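Local coordinates for d-3-phosphoglycerate dehydrogenase oxidoreductase protein (Ralstonia solanacearum, PDB 3GG9) that probably oxidises D-3-phosphoglycerate with NAD as cofactor, as a member of the D-isomer specific 2-hydroxyacid dehydrogenase family, at the interface of chains A and B. Coordinates in Å, arbitrary orientation; residue numbers count along the deposited sequence, not the author numbering. Chains: chain A/B, d-3-phosphoglycerate dehydrogenase oxidoreductase protein.

The interface of chains A and B. Residues chain A 124, 157-159, 182; chain B 109, 113, 307.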
ATOM      1  N   ARG A 124       5.316   0.289  -5.540  1.00 16.26           N
ATOM      2  CA  ARG A 124       6.243   1.216  -4.901  1.00 16.33           C
ATOM      3  C   ARG A 124       7.268   0.515  -4.034  1.00 17.94           C
ATOM      4  O   ARG A 124       8.049   1.181  -3.329  1.00 25.08           O
ATOM      5  CB  ARG A 124       5.529   2.310  -4.100  1.00 16.93           C
ATOM      6  CG  ARG A 124       4.786   3.370  -4.991  1.00 22.91           C
ATOM      7  CD  ARG A 124       5.685   3.974  -6.109  1.00 18.48           C
ATOM      8  NE  ARG A 124       6.565   5.047  -5.625  1.00 21.52           N
ATOM      9  CZ  ARG A 124       6.305   6.350  -5.716  1.00 28.47           C
ATOM     10  NH1 ARG A 124       5.166   6.778  -6.262  1.00 26.17           N
ATOM     11  NH2 ARG A 124       7.189   7.220  -5.236  1.00 25.31           N
ATOM     12  N   VAL A 157       4.984   4.529 -11.240  1.00 22.65           N
ATOM     13  CA  VAL A 157       3.766   5.340 -11.144  1.00 20.88           C
ATOM     14  C   VAL A 157       2.649   4.543 -11.828  1.00 25.21           C
ATOM     15  O   VAL A 157       2.911   3.784 -12.765  1.00 25.90           O
ATOM     16  CB  VAL A 157       3.986   6.731 -11.808  1.00 26.02           C
ATOM     17  CG1 VAL A 157       4.294   6.588 -13.240  1.00 26.52           C
ATOM     18  CG2 VAL A 157       2.806   7.647 -11.656  1.00 28.08           C
ATOM     19  N   LEU A 158       1.419   4.680 -11.327  1.00 24.13           N
ATOM     20  CA  LEU A 158       0.269   4.021 -11.934  1.00 26.02           C
ATOM     21  C   LEU A 158      -0.312   4.853 -13.068  1.00 26.16           C
ATOM     22  O   LEU A 158      -0.682   4.300 -14.103  1.00 23.12           O
ATOM     23  CB  LEU A 158      -0.809   3.727 -10.891  1.00 20.99           C
ATOM     24  CG  LEU A 158      -0.408   2.784  -9.749  1.00 28.80           C
ATOM     25  CD1 LEU A 158      -1.566   2.687  -8.752  1.00 27.10           C
ATOM     26  CD2 LEU A 158      -0.087   1.421 -10.276  1.00 24.74           C
ATOM     27  N   LYS A 159      -0.400   6.165 -12.864  1.00 24.20           N
ATOM     28  CA  LYS A 159      -0.964   7.072 -13.882  1.00 29.16           C
ATOM     29  C   LYS A 159      -0.444   6.766 -15.283  1.00 26.82           C
ATOM     30  O   LYS A 159       0.753   6.735 -15.493  1.00 21.66           O
ATOM     31  CB  LYS A 159      -0.679   8.547 -13.560  1.00 28.67           C
ATOM     32  CG  LYS A 159      -1.346   9.516 -14.565  1.00 28.55           C
ATOM     33  CD  LYS A 159      -1.060  10.989 -14.268  1.00 30.26           C
ATOM     34  CE  LYS A 159      -1.974  11.859 -15.101  1.00 35.92           C
ATOM     35  NZ  LYS A 159      -1.676  13.302 -14.969  1.00 44.11           N
ATOM     36  N   PHE A 182      -7.033   6.548 -10.608  1.00 22.31           N
ATOM     37  CA  PHE A 182      -5.598   6.809 -10.666  1.00 24.08           C
ATOM     38  C   PHE A 182      -5.073   7.201 -12.053  1.00 25.26           C
ATOM     39  O   PHE A 182      -3.871   7.447 -12.212  1.00 29.03           O
ATOM     40  CB  PHE A 182      -4.781   5.632 -10.054  1.00 19.83           C
ATOM     41  CG  PHE A 182      -4.653   5.741  -8.551  1.00 26.42           C
ATOM     42  CD1 PHE A 182      -3.484   6.234  -7.981  1.00 32.91           C
ATOM     43  CD2 PHE A 182      -5.716   5.429  -7.712  1.00 29.47           C
ATOM     44  CE1 PHE A 182      -3.365   6.391  -6.604  1.00 31.86           C
ATOM     45  CE2 PHE A 182      -5.598   5.599  -6.304  1.00 24.70           C
ATOM     46  CZ  PHE A 182      -4.413   6.078  -5.769  1.00 30.12           C
TER
ATOM     47  N   VAL B 109       2.696  13.860  -9.185  1.00 22.58           N
ATOM     48  CA  VAL B 109       2.054  12.541  -9.337  1.00 22.13           C
ATOM     49  C   VAL B 109       2.706  11.466  -8.465  1.00 26.24           C
ATOM     50  O   VAL B 109       2.023  10.822  -7.656  1.00 23.63           O
ATOM     51  CB  VAL B 109       1.949  12.085 -10.832  1.00 21.76           C
ATOM     52  CG1 VAL B 109       1.159  10.784 -10.939  1.00 18.45           C
ATOM     53  CG2 VAL B 109       1.221  13.179 -11.668  1.00 27.16           C
ATOM     54  N   GLU B 113       0.995   9.529  -5.300  1.00 17.18           N
ATOM     55  CA  GLU B 113       0.694   8.109  -5.332  1.00 22.04           C
ATOM     56  C   GLU B 113       1.389   7.402  -4.162  1.00 20.14           C
ATOM     57  O   GLU B 113       0.793   6.529  -3.542  1.00 18.25           O
ATOM     58  CB  GLU B 113       1.083   7.489  -6.656  1.00 22.02           C
ATOM     59  CG  GLU B 113       0.192   7.975  -7.833  1.00 26.03           C
ATOM     60  CD  GLU B 113       0.415   7.198  -9.108  1.00 36.73           C
ATOM     61  OE1 GLU B 113       1.238   6.254  -9.126  1.00 23.31           O
ATOM     62  OE2 GLU B 113      -0.248   7.516 -10.114  1.00 18.76           O
ATOM     63  N   GLU B 307       9.294   7.266 -13.901  1.00 29.57           N
ATOM     64  CA  GLU B 307       8.896   8.405 -14.726  1.00 31.00           C
ATOM     65  C   GLU B 307       9.340   9.736 -14.137  1.00 36.31           C
ATOM     66  O   GLU B 307       9.727  10.664 -14.883  1.00 32.99           O
ATOM     67  CB  GLU B 307       7.377   8.409 -14.972  1.00 28.54           C
ATOM     68  CG  GLU B 307       6.930   7.121 -15.656  1.00 50.38           C
ATOM     69  CD  GLU B 307       5.535   7.172 -16.271  1.00 64.82           C
ATOM     70  OE1 GLU B 307       4.962   8.282 -16.416  1.00 61.63           O
ATOM     71  OE2 GLU B 307       5.014   6.077 -16.595  1.00 64.23           O
TER
HETATM   72  O   HOH W   1      -2.262   8.909 -10.124  1.00 19.84           O
HETATM   73  O   HOH W   2       3.220   5.122  -7.825  1.00 30.57           O
HETATM   74  O   HOH W   3       2.545   9.171 -15.625  1.00 31.59           O
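A:Val157 and B:Val109 meet through one methyl each, CG2 of A:Val157 lying 3.6 Å from CG1 of B:Val109, at the apolar centre of one patch of the two-fold interface in the deposited assembly. The patch, which has a twin with the chains exchanged, probably helps hold a homodimer together. Both methyls stand anti to their own backbone N (chi1 of B:Val109 is -175°), which points them at each other. The aliphatic stem of A:Lys159 runs extended past B:Val109 at about a right angle, its CB 3.9 Å from the same CG1 and its CD near both methyls. On the side of B:Glu113 away from A:Val157, CD1 and CE1 of A:Phe182 lie beside CG of the glutamate.

B:Glu113, on helix 109-123, reaches into chain A with an extended side chain and sets its carboxylate against two successive backbone amides of the loop 157-159. OE1 of B:Glu113 accepts a nearly straight hydrogen bond from A:Leu158 N (2.7 Å, 174° at H). A more bent one, 3.1 Å long, runs from A:Lys159 N to OE2 of B:Glu113. Both oxygens use their syn lone pairs, so the paired bonds fix the rotation of the carboxylate, while CG2 of A:Val157 packs against its carbon.

Farther out, water extends the contact. Water 2 lies in the guanidinium plane of A:Arg124, at its edge, and joins NH1 to OE1 of B:Glu113; the positive charge nearby may help stabilise the carboxylate. At the rim, poorly ordered B:Glu307 of helix 306-324 lies across CG1 of A:Val157. OE1 of B:Glu307, its position uncertain, is modelled 2.7 Å from water 3, which also approaches the backbone O of A:Lys159.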